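Local structure of sulfatase (Bacteroides fragilis CAG:558, 6USS) at residues Trp449-Leu462 with Asn474-Ser487. The protein probably hydrolyses aryl sulfate esters as a calcium-binding gut bacterial arylsulfatase of the alkaline phosphatase clan. The protein carries 1 engineered substitution. Sequence-based numbering, arbitrary orientation.
Sequences WKLIYYYENGKKEL and NLAAQHPDIVKHLS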
ATOM      1  N   TRP A 449     -11.681  18.197  37.589  1.00 20.87           N
ATOM      2  CA  TRP A 449     -11.096  19.516  37.444  1.00 22.26           C
ATOM      3  C   TRP A 449     -10.391  19.642  36.109  1.00 20.41           C
ATOM      4  O   TRP A 449      -9.690  18.726  35.673  1.00 24.02           O
ATOM      5  CB  TRP A 449     -10.130  19.810  38.590  1.00 20.39           C
ATOM      6  CG  TRP A 449     -10.841  19.986  39.899  1.00 23.48           C
ATOM      7  CD1 TRP A 449     -10.885  19.101  40.934  1.00 18.42           C
ATOM      8  CD2 TRP A 449     -11.627  21.117  40.305  1.00 22.33           C
ATOM      9  NE1 TRP A 449     -11.643  19.613  41.961  1.00 22.38           N
ATOM     10  CE2 TRP A 449     -12.115  20.847  41.596  1.00 24.55           C
ATOM     11  CE3 TRP A 449     -11.959  22.333  39.706  1.00 24.24           C
ATOM     12  CZ2 TRP A 449     -12.913  21.752  42.300  1.00 25.19           C
ATOM     13  CZ3 TRP A 449     -12.763  23.231  40.409  1.00 25.71           C
ATOM     14  CH2 TRP A 449     -13.223  22.937  41.692  1.00 22.85           C
ATOM     15  N   LYS A 450     -10.606  20.780  35.462  1.00 19.86           N
ATOM     16  CA  LYS A 450     -10.019  21.083  34.168  1.00 22.24           C
ATOM     17  C   LYS A 450      -9.349  22.441  34.274  1.00 20.74           C
ATOM     18  O   LYS A 450      -9.984  23.413  34.707  1.00 20.56           O
ATOM     19  CB  LYS A 450     -11.093  21.086  33.077  1.00 21.51           C
ATOM     20  CG  LYS A 450     -10.592  21.378  31.677  1.00 16.47           C
ATOM     21  CD  LYS A 450     -11.762  21.323  30.709  1.00 15.81           C
ATOM     22  CE  LYS A 450     -11.291  21.470  29.279  1.00 18.58           C
ATOM     23  NZ  LYS A 450     -12.426  21.546  28.302  1.00 18.42           N
ATOM     24  N   LEU A 451      -8.067  22.505  33.910  1.00 18.57           N
ATOM     25  CA  LEU A 451      -7.313  23.751  33.950  1.00 19.86           C
ATOM     26  C   LEU A 451      -6.882  24.119  32.536  1.00 22.28           C
ATOM     27  O   LEU A 451      -6.207  23.332  31.863  1.00 20.37           O
ATOM     28  CB  LEU A 451      -6.095  23.646  34.866  1.00 20.62           C
ATOM     29  CG  LEU A 451      -5.145  24.846  34.686  1.00 26.29           C
ATOM     30  CD1 LEU A 451      -5.781  26.109  35.243  1.00 23.43           C
ATOM     31  CD2 LEU A 451      -3.770  24.604  35.315  1.00 23.10           C
ATOM     32  N   ILE A 452      -7.273  25.313  32.094  1.00 20.72           N
ATOM     33  CA  ILE A 452      -6.865  25.869  30.810  1.00 19.50           C
ATOM     34  C   ILE A 452      -5.943  27.049  31.078  1.00 24.96           C
ATOM     35  O   ILE A 452      -6.276  27.949  31.869  1.00 23.25           O
ATOM     36  CB  ILE A 452      -8.073  26.300  29.960  1.00 19.46           C
ATOM     37  CG1 ILE A 452      -9.039  25.131  29.754  1.00 21.10           C
ATOM     38  CG2 ILE A 452      -7.612  26.855  28.627  1.00 15.14           C
ATOM     39  CD1 ILE A 452     -10.396  25.553  29.225  1.00 19.26           C
ATOM     40  N   TYR A 453      -4.781  27.035  30.433  1.00 20.93           N
ATOM     41  CA  TYR A 453      -3.805  28.107  30.535  1.00 22.58           C
ATOM     42  C   TYR A 453      -3.656  28.774  29.180  1.00 25.23           C
ATOM     43  O   TYR A 453      -3.529  28.088  28.160  1.00 24.06           O
ATOM     44  CB  TYR A 453      -2.462  27.564  30.994  1.00 21.92           C
ATOM     45  CG  TYR A 453      -1.313  28.535  30.837  1.00 30.01           C
ATOM     46  CD1 TYR A 453      -1.228  29.689  31.629  1.00 25.22           C
ATOM     47  CD2 TYR A 453      -0.288  28.283  29.919  1.00 23.43           C
ATOM     48  CE1 TYR A 453      -0.153  30.570  31.498  1.00 25.10           C
ATOM     49  CE2 TYR A 453       0.796  29.161  29.787  1.00 24.11           C
ATOM     50  CZ  TYR A 453       0.859  30.301  30.580  1.00 27.23           C
ATOM     51  OH  TYR A 453       1.925  31.180  30.459  1.00 28.20           O
ATOM     52  N   TYR A 454      -3.665  30.103  29.169  1.00 25.29           N
ATOM     53  CA  TYR A 454      -3.648  30.871  27.931  1.00 22.75           C
ATOM     54  C   TYR A 454      -2.264  31.487  27.757  1.00 27.34           C
ATOM     55  O   TYR A 454      -1.866  32.365  28.534  1.00 23.63           O
ATOM     56  CB  TYR A 454      -4.733  31.938  27.942  1.00 20.39           C
ATOM     57  CG  TYR A 454      -6.150  31.394  27.917  1.00 24.30           C
ATOM     58  CD1 TYR A 454      -6.731  30.860  29.066  1.00 19.35           C
ATOM     59  CD2 TYR A 454      -6.912  31.415  26.745  1.00 16.09           C
ATOM     60  CE1 TYR A 454      -8.024  30.371  29.060  1.00 18.71           C
ATOM     61  CE2 TYR A 454      -8.224  30.935  26.732  1.00 16.80           C
ATOM     62  CZ  TYR A 454      -8.775  30.417  27.898  1.00 21.09           C
ATOM     63  OH  TYR A 454     -10.071  29.933  27.910  1.00 17.85           O
ATOM     64  N   TYR A 455      -1.544  31.023  26.727  1.00 25.74           N
ATOM     65  CA  TYR A 455      -0.199  31.512  26.456  1.00 22.05           C
ATOM     66  C   TYR A 455      -0.176  33.012  26.224  1.00 23.22           C
ATOM     67  O   TYR A 455       0.825  33.663  26.532  1.00 26.38           O
ATOM     68  CB  TYR A 455       0.382  30.816  25.228  1.00 20.66           C
ATOM     69  CG  TYR A 455       0.786  29.383  25.426  1.00 19.68           C
ATOM     70  CD1 TYR A 455       1.931  29.065  26.123  1.00 21.23           C
ATOM     71  CD2 TYR A 455       0.036  28.346  24.897  1.00 26.43           C
ATOM     72  CE1 TYR A 455       2.327  27.764  26.296  1.00 20.42           C
ATOM     73  CE2 TYR A 455       0.429  27.023  25.067  1.00 23.09           C
ATOM     74  CZ  TYR A 455       1.582  26.751  25.764  1.00 19.41           C
ATOM     75  OH  TYR A 455       2.008  25.467  25.960  1.00 23.89           O
ATOM     76  N   GLU A 456      -1.250  33.574  25.660  1.00 20.98           N
ATOM     77  CA  GLU A 456      -1.164  34.944  25.167  1.00 24.78           C
ATOM     78  C   GLU A 456      -1.065  35.951  26.309  1.00 27.43           C
ATOM     79  O   GLU A 456      -0.394  36.982  26.161  1.00 23.62           O
ATOM     80  CB  GLU A 456      -2.351  35.273  24.247  1.00 25.11           C
ATOM     81  CG  GLU A 456      -2.067  36.431  23.271  1.00 23.51           C
ATOM     82  CD  GLU A 456      -3.274  36.852  22.420  1.00 26.04           C
ATOM     83  OE1 GLU A 456      -4.136  35.988  22.118  1.00 28.62           O
ATOM     84  OE2 GLU A 456      -3.341  38.051  22.032  1.00 25.45           O
ATOM     85  N   ASN A 457      -1.696  35.674  27.456  1.00 23.96           N
ATOM     86  CA  ASN A 457      -1.593  36.602  28.574  1.00 23.46           C
ATOM     87  C   ASN A 457      -1.482  35.912  29.927  1.00 22.94           C
ATOM     88  O   ASN A 457      -1.651  36.583  30.947  1.00 21.02           O
ATOM     89  CB  ASN A 457      -2.795  37.546  28.590  1.00 24.00           C
ATOM     90  CG  ASN A 457      -4.108  36.808  28.802  1.00 27.11           C
ATOM     91  OD1 ASN A 457      -4.148  35.572  28.768  1.00 26.64           O
ATOM     92  ND2 ASN A 457      -5.188  37.560  29.028  1.00 19.67           N
ATOM     93  N   GLY A 458      -1.222  34.601  29.973  1.00 24.26           N
ATOM     94  CA  GLY A 458      -1.075  33.889  31.234  1.00 22.51           C
ATOM     95  C   GLY A 458      -2.356  33.665  32.012  1.00 25.00           C
ATOM     96  O   GLY A 458      -2.298  33.226  33.168  1.00 28.41           O
ATOM     97  N   LYS A 459      -3.509  33.976  31.428  1.00 24.10           N
ATOM     98  CA  LYS A 459      -4.779  33.761  32.104  1.00 24.13           C
ATOM     99  C   LYS A 459      -4.981  32.273  32.372  1.00 25.76           C
ATOM    100  O   LYS A 459      -4.638  31.427  31.540  1.00 25.69           O
ATOM    101  CB  LYS A 459      -5.913  34.325  31.234  1.00 23.64           C
ATOM    102  CG  LYS A 459      -7.323  34.044  31.709  1.00 25.81           C
ATOM    103  CD  LYS A 459      -7.780  35.076  32.752  1.00 41.43           C
ATOM    104  CE  LYS A 459      -9.180  34.747  33.304  1.00 40.33           C
ATOM    105  NZ  LYS A 459      -9.349  35.247  34.708  1.00 40.79           N
ATOM    106  N   LYS A 460      -5.525  31.947  33.545  1.00 22.06           N
ATOM    107  CA  LYS A 460      -5.866  30.573  33.886  1.00 23.40           C
ATOM    108  C   LYS A 460      -7.351  30.467  34.220  1.00 23.00           C
ATOM    109  O   LYS A 460      -7.923  31.369  34.838  1.00 28.32           O
ATOM    110  CB  LYS A 460      -5.010  30.068  35.056  1.00 22.92           C
ATOM    111  CG  LYS A 460      -3.502  29.976  34.740  1.00 23.81           C
ATOM    112  CD  LYS A 460      -2.716  29.364  35.912  1.00 21.81           C
ATOM    113  CE  LYS A 460      -1.241  29.172  35.582  1.00 21.90           C
ATOM    114  NZ  LYS A 460      -0.356  29.360  36.770  1.00 22.90           N
ATOM    115  N   GLU A 461      -7.982  29.378  33.770  1.00 25.47           N
ATOM    116  CA  GLU A 461      -9.385  29.082  34.051  1.00 23.69           C
ATOM    117  C   GLU A 461      -9.491  27.677  34.629  1.00 25.08           C
ATOM    118  O   GLU A 461      -8.871  26.734  34.119  1.00 22.98           O
ATOM    119  CB  GLU A 461     -10.260  29.194  32.794  1.00 19.08           C
ATOM    120  CG  GLU A 461     -10.396  30.604  32.272  1.00 19.52           C
ATOM    121  CD  GLU A 461     -11.303  30.712  31.057  1.00 22.49           C
ATOM    122  OE1 GLU A 461     -11.437  29.718  30.309  1.00 23.50           O
ATOM    123  OE2 GLU A 461     -11.878  31.806  30.841  1.00 29.43           O
ATOM    124  N   LEU A 462     -10.249  27.542  35.714  1.00 24.12           N
ATOM    125  CA  LEU A 462     -10.422  26.263  36.386  1.00 20.34           C
ATOM    126  C   LEU A 462     -11.908  25.957  36.421  1.00 21.59           C
ATOM    127  O   LEU A 462     -12.696  26.769  36.916  1.00 24.20           O
ATOM    128  CB  LEU A 462      -9.832  26.304  37.796  1.00 21.60           C
ATOM    129  CG  LEU A 462     -10.008  25.033  38.635  1.00 17.46           C
ATOM    130  CD1 LEU A 462      -9.159  23.944  38.069  1.00 18.73           C
ATOM    131  CD2 LEU A 462      -9.630  25.269  40.075  1.00 19.36           C
ATOM    132  N   ASN A 474     -15.551  30.101  36.148  1.00 31.07           N
ATOM    133  CA  ASN A 474     -14.134  29.964  36.461  1.00 24.91           C
ATOM    134  C   ASN A 474     -13.939  29.994  37.975  1.00 23.45           C
ATOM    135  O   ASN A 474     -14.271  30.986  38.632  1.00 27.75           O
ATOM    136  CB  ASN A 474     -13.368  31.096  35.781  1.00 24.21           C
ATOM    137  CG  ASN A 474     -11.883  31.060  36.049  1.00 23.99           C
ATOM    138  OD1 ASN A 474     -11.356  30.099  36.618  1.00 25.61           O
ATOM    139  ND2 ASN A 474     -11.189  32.106  35.614  1.00 18.45           N
ATOM    140  N   LEU A 475     -13.408  28.907  38.530  1.00 23.00           N
ATOM    141  CA  LEU A 475     -13.222  28.757  39.968  1.00 22.93           C
ATOM    142  C   LEU A 475     -11.756  28.841  40.379  1.00 25.94           C
ATOM    143  O   LEU A 475     -11.388  28.340  41.447  1.00 26.09           O
ATOM    144  CB  LEU A 475     -13.818  27.430  40.442  1.00 19.58           C
ATOM    145  CG  LEU A 475     -15.330  27.246  40.371  1.00 26.91           C
ATOM    146  CD1 LEU A 475     -15.660  25.778  40.444  1.00 23.64           C
ATOM    147  CD2 LEU A 475     -15.997  27.991  41.501  1.00 22.51           C
ATOM    148  N   ALA A 476     -10.908  29.453  39.549  1.00 23.88           N
ATOM    149  CA  ALA A 476      -9.493  29.591  39.888  1.00 28.08           C
ATOM    150  C   ALA A 476      -9.306  30.327  41.214  1.00 31.65           C
ATOM    151  O   ALA A 476      -8.568  29.870  42.094  1.00 30.95           O
ATOM    152  CB  ALA A 476      -8.753  30.313  38.753  1.00 17.97           C
ATOM    153  N   ALA A 477      -9.978  31.470  41.378  1.00 27.23           N
ATOM    154  CA  ALA A 477      -9.838  32.248  42.603  1.00 25.38           C
ATOM    155  C   ALA A 477     -10.263  31.443  43.826  1.00 29.73           C
ATOM    156  O   ALA A 477      -9.665  31.564  44.903  1.00 36.81           O
ATOM    157  CB  ALA A 477     -10.655  33.534  42.490  1.00 16.54           C
ATOM    158  N   GLN A 478     -11.287  30.607  43.672  1.00 31.23           N
ATOM    159  CA  GLN A 478     -11.817  29.814  44.776  1.00 37.23           C
ATOM    160  C   GLN A 478     -10.909  28.651  45.177  1.00 38.62           C
ATOM    161  O   GLN A 478     -11.080  28.105  46.273  1.00 40.96           O
ATOM    162  CB  GLN A 478     -13.198  29.267  44.393  1.00 38.14           C
ATOM    163  CG  GLN A 478     -14.365  30.124  44.848  1.00 43.37           C
ATOM    164  CD  GLN A 478     -14.861  29.725  46.229  1.00 48.04           C
ATOM    165  OE1 GLN A 478     -14.671  28.583  46.667  1.00 54.21           O
ATOM    166  NE2 GLN A 478     -15.500  30.662  46.922  1.00 43.57           N
ATOM    167  N   HIS A 479      -9.974  28.237  44.315  1.00 35.74           N
ATOM    168  CA  HIS A 479      -9.163  27.042  44.559  1.00 32.70           C
ATOM    169  C   HIS A 479      -7.728  27.273  44.108  1.00 32.02           C
ATOM    170  O   HIS A 479      -7.221  26.602  43.204  1.00 32.29           O
ATOM    171  CB  HIS A 479      -9.768  25.833  43.860  1.00 29.92           C
ATOM    172  CG  HIS A 479     -11.080  25.416  44.433  1.00 32.28           C
ATOM    173  ND1 HIS A 479     -12.285  25.826  43.904  1.00 30.43           N
ATOM    174  CD2 HIS A 479     -11.377  24.639  45.499  1.00 27.31           C
ATOM    175  CE1 HIS A 479     -13.271  25.309  44.613  1.00 32.52           C
ATOM    176  NE2 HIS A 479     -12.748  24.586  45.587  1.00 31.50           N
ATOM    177  N   PRO A 480      -7.030  28.208  44.748  1.00 36.85           N
ATOM    178  CA  PRO A 480      -5.636  28.462  44.346  1.00 34.06           C
ATOM    179  C   PRO A 480      -4.754  27.242  44.528  1.00 27.93           C
ATOM    180  O   PRO A 480      -3.828  27.024  43.737  1.00 23.66           O
ATOM    181  CB  PRO A 480      -5.223  29.622  45.262  1.00 37.96           C
ATOM    182  CG  PRO A 480      -6.125  29.477  46.487  1.00 32.95           C
ATOM    183  CD  PRO A 480      -7.417  28.915  45.987  1.00 34.78           C
ATOM    184  N   ASP A 481      -5.029  26.446  45.570  1.00 32.92           N
ATOM    185  CA  ASP A 481      -4.363  25.162  45.769  1.00 29.88           C
ATOM    186  C   ASP A 481      -4.393  24.327  44.489  1.00 33.33           C
ATOM    187  O   ASP A 481      -3.360  23.818  44.031  1.00 27.21           O
ATOM    188  CB  ASP A 481      -5.022  24.407  46.946  1.00 30.92           C
ATOM    189  CG  ASP A 481      -6.608  24.536  46.982  1.00 48.32           C
ATOM    190  OD1 ASP A 481      -7.160  25.645  46.759  1.00 41.34           O
ATOM    191  OD2 ASP A 481      -7.309  23.524  47.276  1.00 43.08           O
ATOM    192  N   ILE A 482      -5.575  24.208  43.882  1.00 27.48           N
ATOM    193  CA  ILE A 482      -5.742  23.357  42.713  1.00 24.92           C
ATOM    194  C   ILE A 482      -4.969  23.918  41.528  1.00 32.16           C
ATOM    195  O   ILE A 482      -4.214  23.196  40.860  1.00 24.14           O
ATOM    196  CB  ILE A 482      -7.230  23.219  42.375  1.00 24.48           C
ATOM    197  CG1 ILE A 482      -7.952  22.502  43.519  1.00 33.15           C
ATOM    198  CG2 ILE A 482      -7.386  22.506  41.053  1.00 22.92           C
ATOM    199  CD1 ILE A 482      -9.435  22.306  43.294  1.00 28.69           C
ATOM    200  N   VAL A 483      -5.165  25.213  41.248  1.00 28.89           N
ATOM    201  CA  VAL A 483      -4.559  25.856  40.084  1.00 20.76           C
ATOM    202  C   VAL A 483      -3.060  25.599  40.058  1.00 23.09           C
ATOM    203  O   VAL A 483      -2.483  25.246  39.020  1.00 23.05           O
ATOM    204  CB  VAL A 483      -4.886  27.363  40.084  1.00 26.68           C
ATOM    205  CG1 VAL A 483      -4.140  28.073  38.975  1.00 21.33           C
ATOM    206  CG2 VAL A 483      -6.389  27.586  39.930  1.00 21.29           C
ATOM    207  N   LYS A 484      -2.413  25.705  41.213  1.00 23.96           N
ATOM    208  CA  LYS A 484      -0.968  25.508  41.251  1.00 26.84           C
ATOM    209  C   LYS A 484      -0.596  24.059  40.972  1.00 23.83           C
ATOM    210  O   LYS A 484       0.302  23.794  40.161  1.00 24.47           O
ATOM    211  CB  LYS A 484      -0.403  25.980  42.597  1.00 30.35           C
ATOM    212  CG  LYS A 484       1.125  26.056  42.602  1.00 40.41           C
ATOM    213  CD  LYS A 484       1.681  26.277  43.993  1.00 47.36           C
ATOM    214  CE  LYS A 484       1.274  25.146  44.920  1.00 48.50           C
ATOM    215  NZ  LYS A 484       2.107  25.106  46.147  1.00 59.38           N
ATOM    216  N   HIS A 485      -1.279  23.112  41.623  1.00 25.76           N
ATOM    217  CA  HIS A 485      -0.926  21.709  41.429  1.00 27.06           C
ATOM    218  C   HIS A 485      -1.163  21.285  39.983  1.00 27.51           C
ATOM    219  O   HIS A 485      -0.287  20.681  39.343  1.00 22.48           O
ATOM    220  CB  HIS A 485      -1.707  20.814  42.390  1.00 26.61           C
ATOM    221  CG  HIS A 485      -1.406  21.056  43.847  1.00 41.03           C
ATOM    222  ND1 HIS A 485      -2.317  20.795  44.851  1.00 43.69           N
ATOM    223  CD2 HIS A 485      -0.298  21.537  44.468  1.00 41.33           C
ATOM    224  CE1 HIS A 485      -1.784  21.101  46.023  1.00 45.03           C
ATOM    225  NE2 HIS A 485      -0.560  21.555  45.818  1.00 44.23           N
ATOM    226  N   LEU A 486      -2.324  21.644  39.429  1.00 21.78           N
ATOM    227  CA  LEU A 486      -2.586  21.323  38.031  1.00 20.73           C
ATOM    228  C   LEU A 486      -1.681  22.111  37.091  1.00 22.90           C
ATOM    229  O   LEU A 486      -1.317  21.610  36.021  1.00 26.14           O
ATOM    230  CB  LEU A 486      -4.061  21.557  37.698  1.00 14.32           C
ATOM    231  CG  LEU A 486      -4.978  20.604  38.439  1.00 19.73           C
ATOM    232  CD1 LEU A 486      -6.384  20.810  37.936  1.00 25.42           C
ATOM    233  CD2 LEU A 486      -4.533  19.152  38.249  1.00 20.68           C
ATOM    234  N   SER A 487      -1.311  23.342  37.462  1.00 24.35           N
ATOM    235  CA  SER A 487      -0.279  24.046  36.707  1.00 24.21           C
ATOM    236  C   SER A 487       1.006  23.233  36.642  1.00 23.38           C
ATOM    237  O   SER A 487       1.609  23.084  35.571  1.00 26.82           O
ATOM    238  CB  SER A 487       0.003  25.429  37.311  1.00 23.27           C
ATOM    239  OG  SER A 487      -1.066  26.331  37.072  1.00 24.95           O
TER
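Asn474 meets the edge strand of the hairpin with its amide: OD1 takes the N-H of Leu462 at 2.9 Å, nearly straight at 169°, and from the opposite face of the amide plane the N-H of Ala476, closing an Asx turn. With chi1 at 180° the Asn474 amide swings away from its own backbone N and reaches the strand, where ND2 adds a weak bond to Lys460 O. Leu475 N then binds Leu462 O at 2.8 Å, while Leu475 CD1 lies at the edge of the Trp449 ring. His479, the N-cap residue of helix 480-496, offers its ring face to the Trp449 edge, the planes 55° apart. Ile482 sets CD1 over a face of the Trp449 indole, 3.5 Å from Trp449 CE2, and CG2 against Leu462 CD2. Val483 CG1 packs on Lys460 CD at 3.6 Å. Leu486 turns CD1 to Trp449 CB and Leu462 CD1 and lays CB against Leu451 CD2. Ser487 OG, bonded to Val483 O, also receives a weak bond from Lys460 NZ, whose stronger partner is Pro514 O. Polar bonds thus fix the incoming loop to the outermost strand of the four-stranded antiparallel sheet, whereas the helix lies across that sheet chiefly through apolar and aromatic packing.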